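Local coordinates for zinc phosphodiesterase ELAC protein 1 (Homo sapiens, PDB 3ZWF) that cleaves RNA as a two-zinc phosphodiesterase with some tRNA 3'-processing activity, and repairs tRNAs by removing a 2',3'-cyclic phosphate, at residues 54-59 / 87-92; 119-124 / 163-168; 273-278 / 287-292; 8-13 / 309-314; 1-6 / 22-27. One frame throughout, in Å; residues are numbered along the deposited sequence. Where two conformers were deposited one is given.

Contact 1: 54-59 / 87-92; sequences TKIFIT and QPIEIY
Lys55 and Glu90 run side by side from neighbouring parallel strands of the metallo-beta-lactamase fold and close a salt bridge at their ends. Lys55 CB lies 3.8 Å from the backbone O of Glu90. CG, CD and CE run past Glu90 OE1, CD and CE each 3.7 Å from it, and a bend at chi4 (-62°) brings NZ to 2.7 Å from the same oxygen. NZ also donates to a water bonded to Thr54 O. Glu90 OE1 has a second donor, Tyr92 OH at 2.8 Å; ammonium and hydroxyl reach it from opposite faces of the carboxylate plane, a double grip that fixes this oxygen and would favour the charged form of the acid. Next along the same face, the rings of Phe57 and Tyr92 make an offset pair with planes 9° apart and little overlap, CE2 of Phe57 3.6 Å from CD1 of Tyr92. The backbones pair in parallel, Tyr92 N bonding to Ile56 O at 2.8 Å. The other face carries Ile56 and Ile91, the latter packed on Leu97 and Ile101 of helix 97-107. Strand 29-33 flanks Lys55 and Phe57 on the far edge, while Leu165 and Phe166 of strand 163-167 cover the aromatic face.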
# COMPACT_ATOMS: atom_id res chain seq x y z
N THR A 54 10.72 12.88 -10.00
CA THR A 54 11.02 14.16 -9.35
C THR A 54 9.79 14.89 -8.79
O THR A 54 9.90 15.79 -7.93
CB THR A 54 11.72 15.11 -10.31
OG1 THR A 54 10.89 15.28 -11.47
CG2 THR A 54 13.05 14.55 -10.75
N LYS A 55 8.62 14.51 -9.28
CA LYS A 55 7.37 15.09 -8.84
C LYS A 55 6.27 14.04 -8.81
O LYS A 55 6.25 13.15 -9.64
CB LYS A 55 6.92 16.26 -9.75
CG LYS A 55 7.96 17.38 -9.89
CD LYS A 55 7.42 18.59 -10.66
CE LYS A 55 8.56 19.52 -11.09
NZ LYS A 55 9.27 20.05 -9.92
N ILE A 56 5.36 14.22 -7.86
CA ILE A 56 4.21 13.37 -7.68
C ILE A 56 2.97 14.22 -7.47
O ILE A 56 2.98 15.19 -6.69
CB ILE A 56 4.43 12.40 -6.44
CG1 ILE A 56 5.71 11.58 -6.69
CG2 ILE A 56 3.24 11.49 -6.23
CD1 ILE A 56 6.16 10.73 -5.52
N PHE A 57 1.91 13.89 -8.19
CA PHE A 57 0.66 14.61 -8.16
C PHE A 57 -0.45 13.65 -7.78
O PHE A 57 -0.68 12.66 -8.47
CB PHE A 57 0.36 15.24 -9.55
CG PHE A 57 1.45 16.13 -10.10
CD1 PHE A 57 2.56 15.62 -10.74
CD2 PHE A 57 1.34 17.52 -9.95
CE1 PHE A 57 3.56 16.44 -11.22
CE2 PHE A 57 2.34 18.33 -10.43
CZ PHE A 57 3.44 17.82 -11.08
N ILE A 58 -1.19 13.98 -6.72
CA ILE A 58 -2.30 13.13 -6.25
C ILE A 58 -3.64 13.79 -6.47
O ILE A 58 -3.85 14.95 -6.04
CB ILE A 58 -2.13 12.80 -4.72
CG1 ILE A 58 -0.80 12.11 -4.43
CG2 ILE A 58 -3.30 11.95 -4.22
CD1 ILE A 58 -0.55 10.75 -5.16
N THR A 59 -4.52 13.11 -7.21
CA THR A 59 -5.81 13.72 -7.67
C THR A 59 -6.84 13.84 -6.55
O THR A 59 -7.59 14.79 -6.49
CB THR A 59 -6.45 12.96 -8.79
OG1 THR A 59 -6.68 11.59 -8.39
CG2 THR A 59 -5.56 12.98 -10.07
N GLN A 87 18.04 16.61 -6.18
CA GLN A 87 16.97 17.57 -5.89
C GLN A 87 15.90 16.98 -4.96
O GLN A 87 15.76 15.75 -4.85
CB GLN A 87 16.32 18.05 -7.20
N PRO A 88 15.14 17.86 -4.29
CA PRO A 88 13.99 17.38 -3.54
C PRO A 88 12.87 16.89 -4.47
O PRO A 88 12.73 17.39 -5.58
CB PRO A 88 13.54 18.60 -2.75
CG PRO A 88 14.08 19.77 -3.48
CD PRO A 88 15.34 19.31 -4.14
N ILE A 89 12.10 15.92 -3.99
CA ILE A 89 10.88 15.47 -4.65
C ILE A 89 9.71 16.39 -4.20
O ILE A 89 9.47 16.59 -3.03
CB ILE A 89 10.54 13.98 -4.38
CG1 ILE A 89 11.62 13.08 -4.98
CG2 ILE A 89 9.19 13.62 -5.01
CD1 ILE A 89 11.41 11.59 -4.75
N GLU A 90 8.98 16.91 -5.17
CA GLU A 90 7.80 17.72 -4.88
C GLU A 90 6.54 16.91 -5.00
O GLU A 90 6.32 16.24 -6.03
CB GLU A 90 7.69 18.90 -5.88
CG GLU A 90 8.86 19.80 -5.81
CD GLU A 90 8.78 20.93 -6.84
OE1 GLU A 90 7.93 20.90 -7.76
OE2 GLU A 90 9.60 21.85 -6.70
N ILE A 91 5.70 16.99 -3.98
CA ILE A 91 4.46 16.25 -3.96
C ILE A 91 3.30 17.24 -3.88
O ILE A 91 3.27 18.09 -2.99
CB ILE A 91 4.42 15.26 -2.77
CG1 ILE A 91 5.62 14.33 -2.85
CG2 ILE A 91 3.08 14.50 -2.76
CD1 ILE A 91 5.74 13.33 -1.67
N TYR A 92 2.38 17.13 -4.82
CA TYR A 92 1.19 17.97 -4.84
C TYR A 92 -0.05 17.15 -4.58
O TYR A 92 -0.23 16.11 -5.22
CB TYR A 92 1.06 18.66 -6.22
CG TYR A 92 2.23 19.57 -6.54
CD1 TYR A 92 3.39 19.06 -7.11
CD2 TYR A 92 2.17 20.96 -6.30
CE1 TYR A 92 4.48 19.90 -7.39
CE2 TYR A 92 3.24 21.77 -6.56
CZ TYR A 92 4.39 21.24 -7.12
OH TYR A 92 5.46 22.10 -7.37
O HOH W 1 10.88 18.39 -8.36

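Contact 2: 119-124 / 163-168; sequences HELVPT and YLLFDD
Tyr163 OH donates to the carbonyl O of Val122 over 2.8 Å, the one hydrogen bond between these two segments. The hydroxyl stands above the carbonyl plane, 39° out of it, whereas seen from the tyrosine the same oxygen lies at the ring edge, 3.3 Å from CE2. Tyr163 thus reaches across from strand 163-167 to the chain at the end of strand 116-121. One face of its ring takes Leu121, whose CG comes to 4.2 Å from Tyr163 CD2 and whose CD2 sits above the rim. The other methyl of Leu121, CD1, meets CD2 of Leu165 at 4.0 Å, the two leucines crossing at about a right angle. Here two sheets of the metallo-beta-lactamase sandwich face each other through side chains, and Leu121 also packs on Ala175 and Phe185 of the opposing sheet. Leu165 and Phe166 form a classic beta bulge opposite Val173. Chemically the contact is greasy with a single polar tie: the hydroxyl's hydrogen bond to a backbone carbonyl satisfies the polar end of a ring otherwise packed on leucine.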
# COMPACT_ATOMS: atom_id res chain seq x y z
N HIS A 119 2.99 20.13 -1.21
CA HIS A 119 2.19 21.35 -1.46
C HIS A 119 0.74 20.94 -1.51
O HIS A 119 0.39 19.98 -2.28
CB HIS A 119 2.60 21.97 -2.75
CG HIS A 119 4.03 22.37 -2.78
ND1 HIS A 119 4.58 23.19 -1.81
CD2 HIS A 119 5.03 22.11 -3.66
CE1 HIS A 119 5.85 23.43 -2.10
NE2 HIS A 119 6.15 22.75 -3.20
N GLU A 120 -0.07 21.51 -0.63
CA GLU A 120 -1.46 21.11 -0.50
C GLU A 120 -2.43 22.01 -1.25
O GLU A 120 -2.40 23.21 -1.06
CB GLU A 120 -1.88 21.02 0.94
CG GLU A 120 -1.16 19.89 1.68
CD GLU A 120 -1.66 19.66 3.10
OE1 GLU A 120 -2.07 20.59 3.78
OE2 GLU A 120 -1.63 18.47 3.53
N LEU A 121 -3.32 21.37 -2.01
CA LEU A 121 -4.43 22.05 -2.68
C LEU A 121 -5.66 22.11 -1.81
O LEU A 121 -6.09 21.09 -1.26
CB LEU A 121 -4.79 21.30 -3.96
CG LEU A 121 -3.85 21.55 -5.15
CD1 LEU A 121 -2.47 21.00 -4.95
CD2 LEU A 121 -4.50 20.81 -6.36
N VAL A 122 -6.22 23.30 -1.65
CA VAL A 122 -7.39 23.50 -0.79
C VAL A 122 -8.64 23.38 -1.66
O VAL A 122 -8.92 24.28 -2.53
CB VAL A 122 -7.39 24.89 -0.06
CG1 VAL A 122 -8.67 25.08 0.75
CG2 VAL A 122 -6.18 24.99 0.84
N PRO A 123 -9.41 22.32 -1.46
CA PRO A 123 -10.63 22.16 -2.23
C PRO A 123 -11.76 23.09 -1.80
O PRO A 123 -11.71 23.73 -0.74
CB PRO A 123 -11.00 20.71 -1.98
CG PRO A 123 -10.46 20.45 -0.62
CD PRO A 123 -9.24 21.24 -0.46
N THR A 124 -12.78 23.17 -2.64
CA THR A 124 -14.00 23.89 -2.29
C THR A 124 -15.09 22.85 -2.00
O THR A 124 -15.07 21.73 -2.52
CB THR A 124 -14.42 24.91 -3.34
OG1 THR A 124 -14.74 24.25 -4.57
CG2 THR A 124 -13.30 25.93 -3.54
N TYR A 163 -5.55 26.32 -9.81
CA TYR A 163 -4.47 26.36 -8.83
C TYR A 163 -3.16 26.36 -9.59
O TYR A 163 -2.92 25.44 -10.40
CB TYR A 163 -4.48 25.11 -7.93
CG TYR A 163 -5.77 24.84 -7.20
CD1 TYR A 163 -6.84 24.24 -7.85
CD2 TYR A 163 -5.93 25.14 -5.84
CE1 TYR A 163 -8.03 23.98 -7.18
CE2 TYR A 163 -7.14 24.90 -5.19
CZ TYR A 163 -8.17 24.32 -5.87
OH TYR A 163 -9.35 24.07 -5.24
N LEU A 164 -2.29 27.33 -9.31
CA LEU A 164 -0.97 27.37 -9.94
C LEU A 164 -0.03 26.48 -9.16
O LEU A 164 0.21 26.72 -7.98
CB LEU A 164 -0.40 28.80 -10.04
CG LEU A 164 0.94 28.92 -10.79
CD1 LEU A 164 0.86 28.31 -12.21
CD2 LEU A 164 1.40 30.37 -10.83
N LEU A 165 0.45 25.42 -9.79
CA LEU A 165 1.38 24.51 -9.11
C LEU A 165 2.81 25.04 -9.31
O LEU A 165 3.52 25.33 -8.33
CB LEU A 165 1.18 23.08 -9.55
CG LEU A 165 -0.26 22.56 -9.36
CD1 LEU A 165 -0.34 20.99 -9.51
CD2 LEU A 165 -0.88 23.02 -8.00
N PHE A 166 3.20 25.23 -10.56
CA PHE A 166 4.47 25.88 -10.89
C PHE A 166 4.50 26.36 -12.32
O PHE A 166 3.76 25.87 -13.16
CB PHE A 166 5.69 25.00 -10.57
CG PHE A 166 5.66 23.65 -11.21
CD1 PHE A 166 5.06 22.59 -10.59
CD2 PHE A 166 6.22 23.45 -12.49
CE1 PHE A 166 5.04 21.33 -11.18
CE2 PHE A 166 6.20 22.22 -13.09
CZ PHE A 166 5.60 21.14 -12.45
N ASP A 167 5.35 27.37 -12.54
CA ASP A 167 5.50 28.00 -13.82
C ASP A 167 6.96 28.35 -14.03
O ASP A 167 7.44 29.35 -13.51
CB ASP A 167 4.67 29.30 -13.86
CG ASP A 167 4.53 29.84 -15.26
OD1 ASP A 167 5.39 29.50 -16.10
OD2 ASP A 167 3.56 30.59 -15.54
N ASP A 168 7.68 27.51 -14.77
CA ASP A 168 9.07 27.83 -15.14
C ASP A 168 9.24 27.99 -16.66
O ASP A 168 8.28 28.15 -17.40
CB ASP A 168 10.05 26.82 -14.52
CG ASP A 168 9.83 25.40 -14.97
OD1 ASP A 168 9.47 25.17 -16.15
OD2 ASP A 168 10.04 24.49 -14.14

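Contact 3: 273-278 / 287-292; sequences EATLDD and HGHSTP. With PO4 (phosphate ion), chain F.
Glu273 and His289 form a His-carboxylate pair beside the two-zinc centre of this metallo-beta-lactamase fold. His289 ND1 donates over 2.7 Å to Glu273 OE2, on its syn lone pair and in the plane of the imidazole, although carboxylate and ring planes stand 52° apart. OE1 is gripped three times: by Ser290 N at 3.0 Å, from above the carboxylate plane, and by OG1 and N of Thr275, the hydroxyl at 2.7 Å. Cys252 N also bonds to OE2, and the straight bond from ND1 helps fix the ring's rotation. The far nitrogen, NE2, meets a phosphate ion, probably from the crystallisation liquor, giving its hydrogen to O4 at 2.6 Å; Arg181 holds the same ion. Thr275 covers one face of the ring, CB lying 4.1 Å from its centroid, and His287 O lies over the opposite face. Farther out, Gly288, at positive phi, closes helix 281-286 with a Schellman motif, and Ala274 CB packs on Pro292 CG. At the start of helix 292-301, N-cap Thr291 turns OG1 between its own N and carbonyl carbon (chi1 68°), from where it donates to the anti lone pair of Asp278 OD1 at 2.7 Å.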
# COMPACT_ATOMS: atom_id res chain seq x y z
N GLU A 273 -11.24 9.11 -16.54
CA GLU A 273 -11.86 7.84 -16.12
C GLU A 273 -13.11 7.44 -16.92
O GLU A 273 -13.84 8.25 -17.48
CB GLU A 273 -12.24 7.87 -14.65
CG GLU A 273 -13.37 8.83 -14.31
CD GLU A 273 -14.28 8.19 -13.28
OE1 GLU A 273 -15.00 7.22 -13.65
OE2 GLU A 273 -14.22 8.58 -12.11
N ALA A 274 -13.33 6.15 -16.99
CA ALA A 274 -14.61 5.60 -17.45
C ALA A 274 -14.88 4.33 -16.66
O ALA A 274 -14.71 3.23 -17.17
CB ALA A 274 -14.61 5.31 -18.94
N THR A 275 -15.26 4.53 -15.41
CA THR A 275 -15.38 3.42 -14.45
C THR A 275 -16.38 2.35 -14.89
O THR A 275 -16.10 1.14 -14.82
CB THR A 275 -15.68 3.91 -13.00
OG1 THR A 275 -14.65 4.81 -12.58
CG2 THR A 275 -15.76 2.70 -12.07
N LEU A 276 -17.54 2.80 -15.38
CA LEU A 276 -18.60 1.89 -15.76
C LEU A 276 -19.03 2.20 -17.18
O LEU A 276 -18.76 3.28 -17.71
CB LEU A 276 -19.82 2.06 -14.85
CG LEU A 276 -19.63 1.70 -13.39
CD1 LEU A 276 -20.92 1.92 -12.62
CD2 LEU A 276 -19.19 0.24 -13.36
N ASP A 277 -19.72 1.24 -17.78
CA ASP A 277 -20.23 1.41 -19.13
C ASP A 277 -21.46 2.32 -19.11
O ASP A 277 -22.05 2.60 -18.05
CB ASP A 277 -20.58 0.08 -19.77
CG ASP A 277 -21.58 -0.69 -18.96
OD1 ASP A 277 -21.19 -1.26 -17.93
OD2 ASP A 277 -22.77 -0.67 -19.32
N ASP A 278 -21.83 2.82 -20.27
CA ASP A 278 -22.89 3.85 -20.36
C ASP A 278 -24.25 3.39 -19.83
O ASP A 278 -25.01 4.19 -19.33
CB ASP A 278 -23.09 4.32 -21.81
CG ASP A 278 -21.92 5.10 -22.34
OD1 ASP A 278 -21.25 5.79 -21.58
OD2 ASP A 278 -21.67 5.05 -23.56
N HIS A 287 -21.78 7.31 -7.66
CA HIS A 287 -20.47 7.12 -7.05
C HIS A 287 -19.42 8.13 -7.46
O HIS A 287 -18.23 7.92 -7.20
CB HIS A 287 -19.96 5.71 -7.31
CG HIS A 287 -20.73 4.66 -6.58
ND1 HIS A 287 -21.81 4.01 -7.13
CD2 HIS A 287 -20.60 4.18 -5.32
CE1 HIS A 287 -22.30 3.15 -6.25
NE2 HIS A 287 -21.59 3.25 -5.14
N GLY A 288 -19.85 9.22 -8.10
CA GLY A 288 -18.92 10.28 -8.54
C GLY A 288 -18.00 9.87 -9.67
O GLY A 288 -16.85 10.35 -9.79
N HIS A 289 -18.52 8.98 -10.52
CA HIS A 289 -17.77 8.43 -11.64
C HIS A 289 -18.40 8.84 -12.99
O HIS A 289 -19.49 9.41 -13.04
CB HIS A 289 -17.65 6.90 -11.52
CG HIS A 289 -16.71 6.47 -10.43
ND1 HIS A 289 -15.44 6.98 -10.31
CD2 HIS A 289 -16.84 5.55 -9.44
CE1 HIS A 289 -14.84 6.42 -9.26
NE2 HIS A 289 -15.68 5.56 -8.70
N SER A 290 -17.67 8.48 -14.03
CA SER A 290 -18.06 8.73 -15.44
C SER A 290 -18.15 7.43 -16.24
O SER A 290 -17.59 6.37 -15.89
CB SER A 290 -17.02 9.63 -16.09
OG SER A 290 -17.06 10.92 -15.52
N THR A 291 -18.87 7.54 -17.34
CA THR A 291 -18.96 6.46 -18.31
C THR A 291 -18.29 6.94 -19.62
O THR A 291 -17.89 8.10 -19.74
CB THR A 291 -20.42 6.09 -18.57
OG1 THR A 291 -21.06 7.16 -19.25
CG2 THR A 291 -21.15 5.77 -17.26
N PRO A 292 -18.12 6.03 -20.61
CA PRO A 292 -17.40 6.50 -21.79
C PRO A 292 -18.08 7.66 -22.53
O PRO A 292 -17.38 8.53 -23.03
CB PRO A 292 -17.37 5.26 -22.67
CG PRO A 292 -17.31 4.12 -21.69
CD PRO A 292 -18.24 4.55 -20.60
P PO4 F . -13.42 4.82 -6.44
O1 PO4 F . -13.72 6.33 -6.27
O2 PO4 F . -12.93 4.35 -4.97
O3 PO4 F . -12.25 4.58 -7.31
O4 PO4 F . -14.73 4.16 -6.74

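Contact 4: 8-13 / 309-314; sequences TGAAYP and LTHFSQ. With ZN (zinc ion), chain D.
Ala10 caps one face of the His311 imidazole, a CH-pi contact with CA above the ring centre, 3.5 Å from the centroid and only 9° off the normal. CB leans towards the ND1-CE1 side, 3.3 Å from His311 CE1. The ring is turned so that NE2 binds zinc at 2.2 Å, and ND1 is tied to Thr275 OG1; the alanine thus packs on a ligand fixed at both nitrogens. Asp64, His65 and Asp251 bind the same ion; a water and O3 of the bound phosphate, probably from the crystallisation liquor, also lie in its coordination shell. Gln314 is set against Tyr12: CG sits over one face of the phenol, toward the rim and 4.0 Å from the centroid, with ring and amide planes 27° apart. A bend at chi2 (-76°) turns CD, which carries the amide, toward Tyr12 O, where NE2 donates at 2.8 Å in the carbonyl plane, while OE1 goes to Ser14. Between these packings the backbones join, Phe312 N bonding to Thr8 O at 3.0 Å and Ala10 N to Phe312 O at 2.8 Å. Strand 306-310 leads into the loop carrying His311 between strands 269-273 and 345-348, helix 292-301 packs against Leu309, and on the other flank Ala11 and Tyr12 touch Leu78 and Thr75 of the second subunit.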
# COMPACT_ATOMS: atom_id res chain seq x y z
N THR A 8 -4.52 0.85 -14.22
CA THR A 8 -5.67 1.27 -15.03
C THR A 8 -6.99 0.80 -14.43
O THR A 8 -8.02 0.92 -15.05
CB THR A 8 -5.52 0.78 -16.45
OG1 THR A 8 -5.47 -0.68 -16.52
CG2 THR A 8 -4.21 1.36 -17.08
N GLY A 9 -6.95 0.24 -13.22
CA GLY A 9 -8.18 -0.22 -12.62
C GLY A 9 -8.80 0.75 -11.64
O GLY A 9 -8.12 1.62 -11.03
N ALA A 10 -10.10 0.54 -11.43
CA ALA A 10 -10.90 1.31 -10.45
C ALA A 10 -10.91 0.69 -9.08
O ALA A 10 -10.94 -0.52 -8.95
CB ALA A 10 -12.33 1.41 -10.91
N ALA A 11 -10.87 1.56 -8.07
CA ALA A 11 -11.19 1.27 -6.66
C ALA A 11 -10.19 0.44 -5.84
O ALA A 11 -10.09 0.65 -4.63
CB ALA A 11 -12.62 0.70 -6.55
N TYR A 12 -9.49 -0.49 -6.47
CA TYR A 12 -8.47 -1.32 -5.85
C TYR A 12 -7.60 -1.95 -6.89
O TYR A 12 -8.01 -2.09 -8.05
CB TYR A 12 -9.09 -2.42 -4.96
CG TYR A 12 -10.06 -3.29 -5.64
CD1 TYR A 12 -11.41 -2.97 -5.70
CD2 TYR A 12 -9.65 -4.48 -6.25
CE1 TYR A 12 -12.30 -3.81 -6.29
CE2 TYR A 12 -10.52 -5.29 -6.86
CZ TYR A 12 -11.85 -4.96 -6.88
OH TYR A 12 -12.73 -5.83 -7.51
N PRO A 13 -6.40 -2.36 -6.52
CA PRO A 13 -5.53 -3.04 -7.47
C PRO A 13 -5.95 -4.47 -7.63
O PRO A 13 -6.40 -5.06 -6.66
CB PRO A 13 -4.17 -2.96 -6.79
CG PRO A 13 -4.46 -2.85 -5.39
CD PRO A 13 -5.73 -2.14 -5.23
N LEU A 309 -9.02 6.54 -21.99
CA LEU A 309 -9.90 6.14 -20.89
C LEU A 309 -9.17 5.14 -19.99
O LEU A 309 -8.39 4.32 -20.46
CB LEU A 309 -11.18 5.50 -21.46
CG LEU A 309 -12.03 6.45 -22.36
CD1 LEU A 309 -13.29 5.75 -22.75
CD2 LEU A 309 -12.34 7.75 -21.64
N THR A 310 -9.43 5.31 -18.71
CA THR A 310 -8.77 4.49 -17.70
C THR A 310 -9.66 4.37 -16.49
O THR A 310 -10.83 4.74 -16.52
CB THR A 310 -7.36 5.05 -17.38
OG1 THR A 310 -6.58 4.11 -16.65
CG2 THR A 310 -7.46 6.39 -16.62
N HIS A 311 -9.13 3.74 -15.43
CA HIS A 311 -9.89 3.53 -14.19
C HIS A 311 -11.15 2.73 -14.43
O HIS A 311 -12.23 3.09 -14.00
CB HIS A 311 -10.22 4.88 -13.50
CG HIS A 311 -10.62 4.78 -12.06
ND1 HIS A 311 -11.92 4.65 -11.63
CD2 HIS A 311 -9.88 4.94 -10.93
CE1 HIS A 311 -11.96 4.65 -10.31
NE2 HIS A 311 -10.74 4.87 -9.86
N PHE A 312 -10.97 1.58 -15.05
CA PHE A 312 -12.03 0.65 -15.34
C PHE A 312 -12.42 -0.26 -14.18
O PHE A 312 -11.57 -0.72 -13.45
CB PHE A 312 -11.63 -0.22 -16.53
CG PHE A 312 -11.35 0.54 -17.81
CD1 PHE A 312 -12.38 1.13 -18.49
CD2 PHE A 312 -10.05 0.63 -18.32
CE1 PHE A 312 -12.12 1.85 -19.65
CE2 PHE A 312 -9.77 1.35 -19.47
CZ PHE A 312 -10.81 1.92 -20.16
N SER A 313 -13.73 -0.43 -13.99
CA SER A 313 -14.26 -1.35 -13.01
C SER A 313 -13.53 -2.70 -13.14
O SER A 313 -13.31 -3.22 -14.26
CB SER A 313 -15.77 -1.54 -13.20
OG SER A 313 -16.28 -2.51 -12.28
N GLN A 314 -13.17 -3.26 -11.97
CA GLN A 314 -12.43 -4.51 -11.95
C GLN A 314 -13.39 -5.69 -12.25
O GLN A 314 -14.59 -5.63 -12.00
CB GLN A 314 -11.75 -4.72 -10.60
CG GLN A 314 -10.63 -3.78 -10.27
CD GLN A 314 -9.32 -4.04 -10.98
OE1 GLN A 314 -9.22 -4.85 -11.90
NE2 GLN A 314 -8.28 -3.28 -10.57
ZN ZN D . -10.54 5.62 -7.82
O HOH W 2 -13.47 -1.86 -9.46
O HOH W 3 -10.93 6.39 -5.82

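Contact 5: 1-6 / 22-27; sequences MDVTFL and VVLRCE. With EDO (1,2-ethanediol), chain H; EDO (1,2-ethanediol), chain G.
The guanidinium of Arg25 has the Asp2 carboxylate at its edge and O2 of an ethanediol over one face; a second ethanediol, over the opposite face, is less surely placed, and both are probably from the crystallisation liquor. It grips side-on: NE donates to the syn lone pair of Asp2 OD1 at 3.0 Å and NH2 to OD2 at 3.1 Å, with the two planes turned 50° from each other. A bend at chi3 (49°) swings NE over to the acid. On the opposite side of the sheet, in the conformer given, Val22 CG1 lies over one face of Phe5. Val3, Leu24 and the Met1 chain continue this apolar side, Met1 CG meeting Leu24 CD1 at 3.8 Å. In between, the strands pair antiparallel, Thr4 N bonding to Val23 O at 2.8 Å. Val3, Phe5 and Val22 pack on Ile271 of the other sheet, as in the sandwich of this fold. One face is thus hydrocarbon; the other is mixed, with Val23 against Leu6 at one end and at the other a bidentate ion pair in which each charge would steady its partner.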
# COMPACT_ATOMS: atom_id res chain seq x y z
N MET A 1 8.68 12.77 -25.18
CA MET A 1 7.60 12.86 -24.15
C MET A 1 6.69 11.66 -24.26
O MET A 1 6.12 11.38 -25.32
CB MET A 1 6.78 14.13 -24.29
CG MET A 1 5.66 14.26 -23.28
SD MET A 1 4.64 15.70 -23.53
CE MET A 1 5.60 16.99 -22.71
N ASP A 2 6.54 10.92 -23.17
CA ASP A 2 5.63 9.79 -23.18
C ASP A 2 4.87 9.64 -21.88
O ASP A 2 5.24 10.21 -20.86
CB ASP A 2 6.29 8.48 -23.63
CG ASP A 2 7.56 8.16 -22.89
OD1 ASP A 2 7.56 8.15 -21.65
OD2 ASP A 2 8.57 7.88 -23.57
N VAL A 3 3.75 8.95 -21.98
CA VAL A 3 2.91 8.61 -20.86
C VAL A 3 2.92 7.09 -20.71
O VAL A 3 2.67 6.38 -21.66
CB VAL A 3 1.52 9.14 -21.17
CG1 VAL A 3 0.58 8.94 -20.07
CG2 VAL A 3 1.63 10.66 -21.47
N THR A 4 3.22 6.62 -19.51
CA THR A 4 3.19 5.20 -19.20
C THR A 4 2.12 4.90 -18.14
O THR A 4 2.16 5.44 -17.03
CB THR A 4 4.55 4.70 -18.66
OG1 THR A 4 5.57 4.92 -19.63
CG2 THR A 4 4.49 3.18 -18.31
N PHE A 5 1.17 4.04 -18.48
CA PHE A 5 0.14 3.60 -17.53
C PHE A 5 0.67 2.50 -16.64
O PHE A 5 1.03 1.44 -17.12
CB PHE A 5 -1.12 3.17 -18.27
CG PHE A 5 -1.79 4.32 -18.94
CD1 PHE A 5 -1.35 4.72 -20.18
CD2 PHE A 5 -2.78 5.08 -18.30
CE1 PHE A 5 -1.91 5.84 -20.83
CE2 PHE A 5 -3.34 6.22 -18.97
CZ PHE A 5 -2.90 6.57 -20.20
N LEU A 6 0.65 2.70 -15.34
CA LEU A 6 1.07 1.68 -14.40
C LEU A 6 -0.12 0.89 -13.82
O LEU A 6 -0.02 -0.32 -13.59
CB LEU A 6 1.95 2.25 -13.29
CG LEU A 6 3.26 2.87 -13.79
CD1 LEU A 6 3.95 3.69 -12.74
CD2 LEU A 6 4.22 1.83 -14.39
N VAL A 22 -0.03 6.79 -13.29
CA VAL A 22 0.42 7.11 -14.66
C VAL A 22 1.67 7.96 -14.55
O VAL A 22 1.71 8.88 -13.71
CB VAL A 22 -0.62 7.94 -15.48
CG1 VAL A 22 -0.26 7.87 -16.99
CG2 VAL A 22 -2.06 7.48 -15.22
N VAL A 23 2.67 7.68 -15.38
CA VAL A 23 3.91 8.47 -15.41
C VAL A 23 4.08 9.24 -16.71
O VAL A 23 3.99 8.68 -17.79
CB VAL A 23 5.16 7.60 -15.16
CG1 VAL A 23 6.43 8.37 -15.37
CG2 VAL A 23 5.12 7.04 -13.74
N LEU A 24 4.28 10.54 -16.56
CA LEU A 24 4.69 11.42 -17.64
C LEU A 24 6.22 11.61 -17.59
O LEU A 24 6.81 11.96 -16.55
CB LEU A 24 3.99 12.77 -17.51
CG LEU A 24 4.33 13.82 -18.58
CD1 LEU A 24 3.97 13.36 -20.00
CD2 LEU A 24 3.59 15.11 -18.22
N ARG A 25 6.84 11.37 -18.73
CA ARG A 25 8.28 11.39 -18.84
C ARG A 25 8.67 12.40 -19.88
O ARG A 25 8.12 12.39 -20.96
CB ARG A 25 8.79 10.01 -19.22
CG ARG A 25 10.27 9.78 -18.97
CD ARG A 25 10.65 8.32 -19.10
NE ARG A 25 10.19 7.64 -20.30
CZ ARG A 25 10.68 6.48 -20.72
NH1 ARG A 25 11.65 5.86 -20.05
NH2 ARG A 25 10.19 5.91 -21.83
N CYS A 26 9.56 13.30 -19.51
CA CYS A 26 10.18 14.26 -20.43
C CYS A 26 11.69 14.24 -20.21
O CYS A 26 12.16 14.59 -19.13
CB CYS A 26 9.64 15.67 -20.21
SG CYS A 26 7.84 15.83 -20.20
N GLU A 27 12.43 13.83 -21.23
CA GLU A 27 13.89 13.88 -21.22
C GLU A 27 14.47 13.26 -19.94
O GLU A 27 15.30 13.87 -19.26
CB GLU A 27 14.36 15.33 -21.38
C1 EDO H . 11.31 9.58 -22.89
O1 EDO H . 12.49 9.98 -22.19
C2 EDO H . 10.34 10.75 -22.94
O2 EDO H . 9.16 10.33 -23.60
C1 EDO G . 7.91 1.22 -19.57
O1 EDO G . 6.51 0.97 -19.49
C2 EDO G . 8.29 2.37 -20.49
O2 EDO G . 7.82 3.60 -19.97
O HOH W 4 6.26 7.54 -19.37

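Contacts 1, 2 and 5 all draw on the sheet that runs from strand 153-154 to strand 354-356: contact 5 joins two of its antiparallel strands, contact 1 two parallel ones, and contact 2 ties its strand 116-121 to the opposing sheet. Contacts 1 and 2 touch, Ile91 meeting His119 where strands 89-94 and 116-121 are neighbours. Contacts 3 and 4, centres about 10 Å apart, adjoin at the zinc site, their centres about 27 and 22 Å from that of contact 1. Along the chain 5, 1, 2 and 3 follow in series; contact 4 encloses 1, 2 and 3 and crosses 5, which it touches where Thr310 packs on Phe5, bringing an N-terminal loop to the metal centre.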